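Local coordinates for uncharacterized protein (Bacteroides ovatus, PDB 4IPB) that is of unknown function but belongs to the PepSY-like family of putative beta-lactamase-inhibitor-like proteins, at residues N38-N43 against T55-V60; I97-V102 against Q112-P117; S10-M15 against V44-R49. One frame throughout, in Å; residues are numbered along the deposited sequence.

Contact 1. Residues N38-N43 against T55-V60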
loop_
_atom_site.group_PDB
_atom_site.type_symbol
_atom_site.label_atom_id
_atom_site.label_comp_id
_atom_site.label_asym_id
_atom_site.label_seq_id
_atom_site.Cartn_x
_atom_site.Cartn_y
_atom_site.Cartn_z
ATOM N N ASN A 38 12.180 -6.349 -7.911
ATOM C CA ASN A 38 11.874 -7.772 -8.208
ATOM C C ASN A 38 10.469 -7.957 -8.748
ATOM O O ASN A 38 9.716 -8.814 -8.275
ATOM C CB ASN A 38 12.043 -8.637 -6.954
ATOM C CG ASN A 38 13.409 -8.487 -6.317
ATOM O OD1 ASN A 38 14.428 -8.617 -6.988
ATOM N ND2 ASN A 38 13.438 -8.207 -5.013
ATOM N N GLY A 39 10.092 -7.106 -9.696
ATOM C CA GLY A 39 8.795 -7.171 -10.329
ATOM C C GLY A 39 7.611 -6.461 -9.686
ATOM O O GLY A 39 6.519 -6.510 -10.227
ATOM N N PHE A 40 7.803 -5.790 -8.540
ATOM C CA PHE A 40 6.688 -5.124 -7.854
ATOM C C PHE A 40 6.961 -3.647 -7.602
ATOM O O PHE A 40 8.090 -3.288 -7.276
ATOM C CB PHE A 40 6.396 -5.783 -6.470
ATOM C CG PHE A 40 5.989 -7.236 -6.540
ATOM C CD1 PHE A 40 4.669 -7.589 -6.731
ATOM C CD2 PHE A 40 6.949 -8.237 -6.480
ATOM C CE1 PHE A 40 4.287 -8.928 -6.827
ATOM C CE2 PHE A 40 6.586 -9.577 -6.581
ATOM C CZ PHE A 40 5.248 -9.921 -6.731
ATOM N N THR A 41 5.943 -2.824 -7.764
ATOM C CA THR A 41 6.042 -1.406 -7.404
ATOM C C THR A 41 5.908 -1.224 -5.929
ATOM O O THR A 41 5.055 -1.819 -5.302
ATOM C CB THR A 41 4.999 -0.559 -8.120
ATOM O OG1 THR A 41 5.275 -0.626 -9.511
ATOM C CG2 THR A 41 5.064 0.903 -7.685
ATOM N N LYS A 42 6.798 -0.406 -5.369
ATOM C CA LYS A 42 6.836 -0.133 -3.953
ATOM C C LYS A 42 6.821 1.368 -3.635
ATOM O O LYS A 42 7.332 2.183 -4.425
ATOM C CB LYS A 42 8.125 -0.697 -3.375
ATOM C CG LYS A 42 8.382 -2.185 -3.607
ATOM C CD LYS A 42 8.830 -2.857 -2.359
ATOM C CE LYS A 42 8.859 -4.362 -2.529
ATOM N NZ LYS A 42 8.134 -5.018 -1.421
ATOM N N ASN A 43 6.172 1.702 -2.515
ATOM C CA ASN A 43 6.257 3.047 -1.919
ATOM C C ASN A 43 6.676 2.835 -0.492
ATOM O O ASN A 43 5.966 2.186 0.311
ATOM C CB ASN A 43 4.915 3.762 -2.020
ATOM C CG ASN A 43 4.608 4.162 -3.417
ATOM O OD1 ASN A 43 5.116 5.193 -3.896
ATOM N ND2 ASN A 43 3.793 3.384 -4.098
ATOM N N THR A 55 5.788 0.335 4.346
ATOM C CA THR A 55 6.023 0.011 2.989
ATOM C C THR A 55 4.722 -0.510 2.393
ATOM O O THR A 55 4.054 -1.366 2.994
ATOM C CB THR A 55 7.086 -1.093 2.899
ATOM O OG1 THR A 55 8.351 -0.563 3.318
ATOM C CG2 THR A 55 7.208 -1.614 1.465
ATOM N N LEU A 56 4.424 -0.020 1.210
ATOM C CA LEU A 56 3.257 -0.445 0.439
ATOM C C LEU A 56 3.733 -1.094 -0.844
ATOM O O LEU A 56 4.481 -0.477 -1.648
ATOM C CB LEU A 56 2.330 0.700 0.159
ATOM C CG LEU A 56 1.720 1.330 1.382
ATOM C CD1 LEU A 56 2.568 2.425 1.995
ATOM C CD2 LEU A 56 0.346 1.881 1.082
ATOM N N THR A 57 3.328 -2.356 -1.063
ATOM C CA THR A 57 3.744 -3.101 -2.226
ATOM C C THR A 57 2.506 -3.407 -3.077
ATOM O O THR A 57 1.513 -3.919 -2.572
ATOM C CB THR A 57 4.397 -4.447 -1.874
ATOM O OG1 THR A 57 5.537 -4.233 -0.999
ATOM C CG2 THR A 57 4.883 -5.191 -3.095
ATOM N N ASP A 58 2.585 -3.063 -4.352
ATOM C CA ASP A 58 1.478 -3.280 -5.255
ATOM C C ASP A 58 1.511 -4.711 -5.777
ATOM O O ASP A 58 2.318 -5.047 -6.658
ATOM C CB ASP A 58 1.623 -2.358 -6.462
ATOM C CG ASP A 58 1.575 -0.858 -6.095
ATOM O OD1 ASP A 58 1.000 -0.490 -5.076
ATOM O OD2 ASP A 58 2.101 -0.039 -6.886
ATOM N N LEU A 59 0.618 -5.526 -5.249
ATOM C CA LEU A 59 0.496 -6.928 -5.629
ATOM C C LEU A 59 -0.402 -7.153 -6.846
ATOM O O LEU A 59 -0.303 -8.196 -7.466
ATOM C CB LEU A 59 -0.033 -7.734 -4.445
ATOM C CG LEU A 59 0.791 -7.749 -3.150
ATOM C CD1 LEU A 59 0.129 -8.594 -2.073
ATOM C CD2 LEU A 59 2.177 -8.254 -3.417
ATOM N N VAL A 60 -1.220 -6.147 -7.188
ATOM C CA VAL A 60 -1.987 -6.059 -8.459
ATOM C C VAL A 60 -3.232 -6.962 -8.450
ATOM O O VAL A 60 -4.338 -6.490 -8.716
ATOM C CB VAL A 60 -1.139 -6.352 -9.707
ATOM C CG1 VAL A 60 -1.965 -6.156 -10.982
ATOM C CG2 VAL A 60 0.119 -5.482 -9.743
HETATM O O HOH W 1 3.448 -4.116 -8.862
HETATM O O HOH W 2 2.689 0.855 -3.518
#
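Lys-42 and Thr-57 sit opposite each other as a non-hydrogen-bonded pair in the antiparallel beta hairpin of strands 40-46 and 52-58, their side chains running alongside one another on the same face. The lysine chain bends at chi2 and again at chi4 (-130°), and NZ reaches Thr-57 OG1 to donate a hydrogen bond of 2.7 Å. Threonine suits this place twice over: its beta-branched shape fits a strand, and while OG1 accepts the hydrogen bond from the lysine, CG2 packs against Phe-40 CB at 3.7 Å. The Phe-40 ring presents its edge to the neighbouring backbone, with CD1 3.5 Å from Asp-58 O in the ring plane.

Backbone bonds run both ways between Asn-43 and Leu-56. Farther from the turn, at the open end of the hairpin, Asp-58 N donates almost straight (178°) to Thr-41 O at 2.9 Å, but the return link passes through a water that lies 3.0 Å from Thr-41 N and 2.6 Å from Asp-58 O.

The face carrying Asn-43 and Asp-58 has a water of its own. Asn-34 ND2 of flanking strand 30-37 is hydrogen-bonded to Asn-43 OD1, which leaves Asn-43 ND2 to donate to this second water at 2.8 Å. The water in turn donates to Leu-56 O and to Asp-58 OD1, the latter at 2.7 Å.

Contact 2. Residues I97-V102 against Q112-P117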
loop_
_atom_site.group_PDB
_atom_site.type_symbol
_atom_site.label_atom_id
_atom_site.label_comp_id
_atom_site.label_asym_id
_atom_site.label_seq_id
_atom_site.Cartn_x
_atom_site.Cartn_y
_atom_site.Cartn_z
ATOM N N ILE A 97 -1.679 -4.885 6.724
ATOM C CA ILE A 97 -3.015 -4.705 6.175
ATOM C C ILE A 97 -2.954 -4.960 4.663
ATOM O O ILE A 97 -2.046 -4.514 3.999
ATOM C CB ILE A 97 -3.526 -3.271 6.344
ATOM C CG1 ILE A 97 -3.586 -2.904 7.800
ATOM C CG2 ILE A 97 -4.931 -3.145 5.741
ATOM C CD1 ILE A 97 -3.787 -1.412 8.088
ATOM N N ILE A 98 -3.924 -5.711 4.166
ATOM C CA ILE A 98 -4.091 -5.927 2.759
ATOM C C ILE A 98 -5.249 -5.053 2.274
ATOM O O ILE A 98 -6.353 -5.130 2.789
ATOM C CB ILE A 98 -4.405 -7.397 2.438
ATOM C CG1 ILE A 98 -3.248 -8.329 2.791
ATOM C CG2 ILE A 98 -4.678 -7.531 0.932
ATOM C CD1 ILE A 98 -3.222 -8.778 4.226
ATOM N N VAL A 99 -4.983 -4.193 1.306
ATOM C CA VAL A 99 -5.991 -3.264 0.804
ATOM C C VAL A 99 -6.330 -3.738 -0.582
ATOM O O VAL A 99 -5.473 -3.775 -1.479
ATOM C CB VAL A 99 -5.532 -1.797 0.796
ATOM C CG1 VAL A 99 -6.663 -0.939 0.318
ATOM C CG2 VAL A 99 -5.112 -1.363 2.192
ATOM N N ILE A 100 -7.595 -4.105 -0.767
ATOM C CA ILE A 100 -8.081 -4.515 -2.092
ATOM C C ILE A 100 -9.006 -3.435 -2.589
ATOM O O ILE A 100 -9.986 -3.114 -1.921
ATOM C CB ILE A 100 -8.809 -5.864 -2.055
ATOM C CG1 ILE A 100 -7.932 -6.912 -1.349
ATOM C CG2 ILE A 100 -9.214 -6.271 -3.467
ATOM C CD1 ILE A 100 -8.598 -8.273 -1.197
ATOM N N LYS A 101 -8.681 -2.854 -3.760
ATOM C CA LYS A 101 -9.532 -1.856 -4.376
ATOM C C LYS A 101 -10.420 -2.536 -5.398
ATOM O O LYS A 101 -9.938 -3.210 -6.319
ATOM C CB LYS A 101 -8.717 -0.754 -5.042
ATOM C CG LYS A 101 -9.560 0.401 -5.519
ATOM C CD LYS A 101 -8.699 1.453 -6.155
ATOM C CE LYS A 101 -9.544 2.602 -6.641
ATOM N NZ LYS A 101 -8.799 3.475 -7.581
ATOM N N VAL A 102 -11.732 -2.381 -5.213
ATOM C CA VAL A 102 -12.695 -3.023 -6.087
ATOM C C VAL A 102 -13.648 -2.037 -6.722
ATOM O O VAL A 102 -13.876 -0.907 -6.206
ATOM C CB VAL A 102 -13.525 -4.068 -5.335
ATOM C CG1 VAL A 102 -12.617 -5.171 -4.845
ATOM C CG2 VAL A 102 -14.276 -3.464 -4.165
ATOM N N GLN A 112 -12.200 0.726 -1.239
ATOM C CA GLN A 112 -11.046 0.053 -0.640
ATOM C C GLN A 112 -11.528 -0.844 0.481
ATOM O O GLN A 112 -12.306 -0.397 1.341
ATOM C CB GLN A 112 -10.033 1.010 -0.012
ATOM C CG GLN A 112 -9.185 1.748 -1.015
ATOM C CD GLN A 112 -8.283 2.742 -0.318
ATOM O OE1 GLN A 112 -8.731 3.477 0.533
ATOM N NE2 GLN A 112 -6.989 2.760 -0.673
ATOM N N LEU A 113 -11.052 -2.084 0.442
ATOM C CA LEU A 113 -11.370 -3.104 1.427
ATOM C C LEU A 113 -10.100 -3.336 2.206
ATOM O O LEU A 113 -9.081 -3.603 1.621
ATOM C CB LEU A 113 -11.806 -4.406 0.723
ATOM C CG LEU A 113 -12.799 -4.338 -0.406
ATOM C CD1 LEU A 113 -13.067 -5.719 -0.979
ATOM C CD2 LEU A 113 -14.028 -3.627 0.057
ATOM N N PHE A 114 -10.145 -3.199 3.534
ATOM C CA PHE A 114 -8.985 -3.363 4.443
ATOM C C PHE A 114 -9.088 -4.686 5.203
ATOM O O PHE A 114 -9.951 -4.827 6.123
ATOM C CB PHE A 114 -8.957 -2.207 5.423
ATOM C CG PHE A 114 -8.739 -0.843 4.760
ATOM C CD1 PHE A 114 -9.773 -0.199 4.143
ATOM C CD2 PHE A 114 -7.519 -0.186 4.895
ATOM C CE1 PHE A 114 -9.588 1.060 3.564
ATOM C CE2 PHE A 114 -7.333 1.065 4.352
ATOM C CZ PHE A 114 -8.372 1.687 3.648
ATOM N N TYR A 115 -8.243 -5.638 4.809
ATOM C CA TYR A 115 -8.220 -6.959 5.376
ATOM C C TYR A 115 -6.994 -7.157 6.284
ATOM O O TYR A 115 -5.893 -6.713 5.955
ATOM C CB TYR A 115 -8.137 -8.057 4.277
ATOM C CG TYR A 115 -9.442 -8.315 3.579
ATOM C CD1 TYR A 115 -10.315 -9.233 4.086
ATOM C CD2 TYR A 115 -9.773 -7.658 2.385
ATOM C CE1 TYR A 115 -11.532 -9.491 3.467
ATOM C CE2 TYR A 115 -10.996 -7.901 1.756
ATOM C CZ TYR A 115 -11.847 -8.819 2.296
ATOM O OH TYR A 115 -13.068 -9.087 1.716
ATOM N N THR A 116 -7.199 -7.927 7.326
ATOM C CA THR A 116 -6.087 -8.394 8.135
ATOM C C THR A 116 -5.497 -9.615 7.454
ATOM O O THR A 116 -6.159 -10.305 6.633
ATOM C CB THR A 116 -6.502 -8.781 9.582
ATOM O OG1 THR A 116 -7.228 -10.010 9.573
ATOM C CG2 THR A 116 -7.346 -7.679 10.266
ATOM N N PRO A 117 -4.270 -9.977 7.825
ATOM C CA PRO A 117 -3.684 -11.247 7.337
ATOM C C PRO A 117 -4.437 -12.503 7.697
ATOM O O PRO A 117 -4.224 -13.529 7.044
ATOM C CB PRO A 117 -2.298 -11.261 7.982
ATOM C CG PRO A 117 -2.008 -9.765 8.190
ATOM C CD PRO A 117 -3.322 -9.235 8.655
#
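Val-99 and Phe-114 stand next to each other on one face of the antiparallel hairpin formed by strands 97-104 and 107-115. Val-99 has CG1 anti to its backbone N (chi1 -178°), which sets CG2 beside that N and 3.8 Å from Phe-114 CD2. CG1 goes to the neighbouring Gln-112, whose extended chain passes it with NE2 at 3.8 Å. Ile-97 CG2 meets the edge of the same phenyl ring, 4.0 Å from CD2.

On the other face Ile-100 stretches out, its chi2 of 177° carrying CD1 to Tyr-115 CD2 at 3.8 Å. Ile-98 is instead bent at this bond, and chi2 of 85° turns CD1 toward the start of Pro-117, 3.9 Å from its N. Val-102 and Leu-113 cross at about a right angle, CG1 to CD1 at 3.9 Å. Branched aliphatic residues suit the extended backbone here and fill both faces: helix 67-75 covers Ile-98, Ile-100 and Tyr-115, while Phe-139 of helix 136-139 rests on Val-99 and Phe-114.

Phe-114 also makes a cation-pi contact with Lys-123. Reciprocal backbone bonds tie Ile-98 to Tyr-115 and Ile-100 to Leu-113, and the buried amide of Gln-112 is satisfied by Arg-125 and the carbonyl of Ile-133. With partners for these polar groups, the side-chain packing between the strands can be almost wholly apolar.

Contact 3. Residues S10-M15 against V44-R49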
loop_
_atom_site.group_PDB
_atom_site.type_symbol
_atom_site.label_atom_id
_atom_site.label_comp_id
_atom_site.label_asym_id
_atom_site.label_seq_id
_atom_site.Cartn_x
_atom_site.Cartn_y
_atom_site.Cartn_z
ATOM N N SER A 10 20.065 7.396 3.671
ATOM C CA SER A 10 20.951 6.411 4.295
ATOM C C SER A 10 20.176 5.164 4.715
ATOM O O SER A 10 20.575 4.002 4.431
ATOM C CB SER A 10 21.607 7.027 5.527
ATOM O OG SER A 10 22.461 6.088 6.161
ATOM N N THR A 11 19.040 5.380 5.357
ATOM C CA THR A 11 18.234 4.225 5.791
ATOM C C THR A 11 17.694 3.508 4.572
ATOM O O THR A 11 17.711 2.261 4.492
ATOM C CB THR A 11 17.069 4.658 6.664
ATOM O OG1 THR A 11 17.603 5.356 7.788
ATOM C CG2 THR A 11 16.334 3.430 7.130
ATOM N N PHE A 12 17.258 4.286 3.553
ATOM C CA PHE A 12 16.676 3.677 2.359
ATOM C C PHE A 12 17.694 2.787 1.658
ATOM O O PHE A 12 17.367 1.690 1.192
ATOM C CB PHE A 12 16.108 4.728 1.402
ATOM C CG PHE A 12 15.600 4.146 0.130
ATOM C CD1 PHE A 12 14.361 3.541 0.077
ATOM C CD2 PHE A 12 16.408 4.128 -1.000
ATOM C CE1 PHE A 12 13.915 2.998 -1.128
ATOM C CE2 PHE A 12 15.984 3.563 -2.154
ATOM C CZ PHE A 12 14.710 2.991 -2.206
ATOM N N LYS A 13 18.915 3.263 1.570
ATOM C CA LYS A 13 19.992 2.531 0.893
ATOM C C LYS A 13 20.309 1.232 1.630
ATOM O O LYS A 13 20.679 0.239 1.001
ATOM C CB LYS A 13 21.233 3.401 0.758
ATOM C CG LYS A 13 22.412 2.754 0.030
ATOM C CD LYS A 13 22.119 2.718 -1.455
ATOM C CE LYS A 13 23.219 2.120 -2.305
ATOM N NZ LYS A 13 22.643 2.139 -3.683
ATOM N N LYS A 14 20.141 1.201 2.946
ATOM C CA LYS A 14 20.279 -0.066 3.678
ATOM C C LYS A 14 19.136 -1.058 3.421
ATOM O O LYS A 14 19.393 -2.284 3.258
ATOM C CB LYS A 14 20.418 0.203 5.149
ATOM C CG LYS A 14 21.718 0.934 5.464
ATOM C CD LYS A 14 21.885 1.057 6.952
ATOM C CE LYS A 14 23.269 1.590 7.214
ATOM N NZ LYS A 14 23.203 3.071 7.139
HETATM N N MSE A 15 17.917 -0.547 3.303
HETATM C CA MSE A 15 16.743 -1.391 3.027
HETATM C C MSE A 15 16.748 -1.943 1.610
HETATM O O MSE A 15 16.337 -3.089 1.382
HETATM C CB MSE A 15 15.453 -0.616 3.277
HETATM C CG MSE A 15 15.277 -0.312 4.724
HETATM SE SE MSE A 15 13.577 0.561 5.048
HETATM C CE MSE A 15 12.392 -0.826 4.814
ATOM N N VAL A 44 7.852 3.377 -0.173
ATOM C CA VAL A 44 8.447 3.147 1.135
ATOM C C VAL A 44 8.580 4.504 1.811
ATOM O O VAL A 44 9.211 5.417 1.259
ATOM C CB VAL A 44 9.835 2.450 1.028
ATOM C CG1 VAL A 44 10.460 2.190 2.423
ATOM C CG2 VAL A 44 9.743 1.147 0.219
ATOM N N TRP A 45 8.034 4.598 3.015
ATOM C CA TRP A 45 7.895 5.857 3.725
ATOM C C TRP A 45 8.783 5.948 4.967
ATOM O O TRP A 45 8.996 4.948 5.657
ATOM C CB TRP A 45 6.436 6.046 4.144
ATOM C CG TRP A 45 5.511 6.217 3.021
ATOM C CD1 TRP A 45 4.878 5.241 2.246
ATOM C CD2 TRP A 45 4.945 7.471 2.599
ATOM N NE1 TRP A 45 4.077 5.855 1.310
ATOM C CE2 TRP A 45 4.075 7.206 1.529
ATOM C CE3 TRP A 45 5.202 8.813 2.945
ATOM C CZ2 TRP A 45 3.425 8.221 0.847
ATOM C CZ3 TRP A 45 4.534 9.796 2.325
ATOM C CH2 TRP A 45 3.632 9.513 1.276
ATOM N N PHE A 46 9.290 7.151 5.233
ATOM C CA PHE A 46 10.192 7.421 6.364
ATOM C C PHE A 46 9.800 8.698 7.073
ATOM O O PHE A 46 9.182 9.577 6.460
ATOM C CB PHE A 46 11.648 7.652 5.854
ATOM C CG PHE A 46 12.193 6.495 5.073
ATOM C CD1 PHE A 46 11.887 6.292 3.758
ATOM C CD2 PHE A 46 12.952 5.540 5.724
ATOM C CE1 PHE A 46 12.361 5.148 3.076
ATOM C CE2 PHE A 46 13.450 4.427 5.046
ATOM C CZ PHE A 46 13.132 4.222 3.726
ATOM N N ASN A 47 10.148 8.791 8.353
ATOM C CA ASN A 47 9.985 10.027 9.098
ATOM C C ASN A 47 11.276 10.866 9.036
ATOM O O ASN A 47 12.288 10.466 8.427
ATOM C CB ASN A 47 9.502 9.756 10.523
ATOM C CG ASN A 47 10.563 9.142 11.403
ATOM O OD1 ASN A 47 11.771 9.185 11.108
ATOM N ND2 ASN A 47 10.109 8.510 12.471
ATOM N N VAL A 48 11.201 12.084 9.592
ATOM C CA VAL A 48 12.305 13.021 9.552
ATOM C C VAL A 48 13.560 12.558 10.306
ATOM O O VAL A 48 14.642 13.110 10.052
ATOM C CB VAL A 48 11.814 14.390 10.047
ATOM C CG1 VAL A 48 11.601 14.343 11.544
ATOM C CG2 VAL A 48 12.758 15.515 9.637
ATOM N N ARG A 49 13.413 11.546 11.164
ATOM C CA ARG A 49 14.538 10.953 11.874
ATOM C C ARG A 49 15.193 9.874 11.003
ATOM O O ARG A 49 16.126 9.210 11.437
ATOM C CB ARG A 49 14.093 10.274 13.155
ATOM C CG ARG A 49 13.161 11.015 14.079
ATOM C CD ARG A 49 13.838 11.949 14.983
ATOM N NE ARG A 49 14.750 11.383 16.002
ATOM C CZ ARG A 49 15.545 12.175 16.705
ATOM N NH1 ARG A 49 15.502 13.499 16.493
ATOM N NH2 ARG A 49 16.401 11.672 17.585
#
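Thr-11 OG1, whose neighbouring methyl group touches Phe-46, is hydrogen-bonded chiefly to Gly-50 O, in the turn that follows the strand; Asn-7 O, one turn back in its own helix, has only a weak share in the same hydroxyl. Threonine thus serves both needs of the site, a hydroxyl for the turn and a methyl for the ring. With OG1 beside the backbone N (chi1 -58°), CG2 stands anti to that N and meets the edge of the Phe-46 ring, 3.7 Å from CE2.

One helical turn on, Met-15, present as selenomethionine, reaches the same ring atom. Its SE lies 3.9 Å from Phe-46 CE2 and 4.9 Å from the ring centroid, an oblique Met-aromatic contact 68° off the ring normal. Beyond it, CE bends round at chi3 to approach Val-44 CG1 at 4.3 Å.

This is helix-on-sheet packing: helix 6-15 packs on strand 40-46 of the antiparallel sheet, running roughly antiparallel to it; the axes of 10-15 and 44-46 come within 10.1 Å, and Phe-46 is the large apolar side chain that spans the gap. Phe-12 crosses it at about a right angle, with its CB 3.8 Å from Phe-46 CZ, and that CZ also lies in the plane of the Phe-12 ring, at its edge. The Phe-12 ring makes edge-to-face contacts with Phe-35 and Trp-24. Past the strand end, Val-48 O accepts a hydrogen bond from Asn-7 ND2 of the helix.

Overall arrangement
All three contacts belong to one antiparallel sheet whose eight strands follow chain order. Contacts 1 and 3 share strand 40-46, and their segments alternate along the sequence; their centres are 16 Å apart, and they touch where Thr-55 meets Val-44 and Leu-56 meets Trp-45. Contact 2 comes later in the chain, and its centre is 14 Å from that of contact 1; strand 82-90 lies between the two hairpins. It is 25 Å, centre to centre, from contact 3, on the opposite side of the chain's centre. The N-terminal helix 6-15 thus packs near one end of the sheet and helices 67-75 and 136-139 nearer the other, with the continuous sheet joining them.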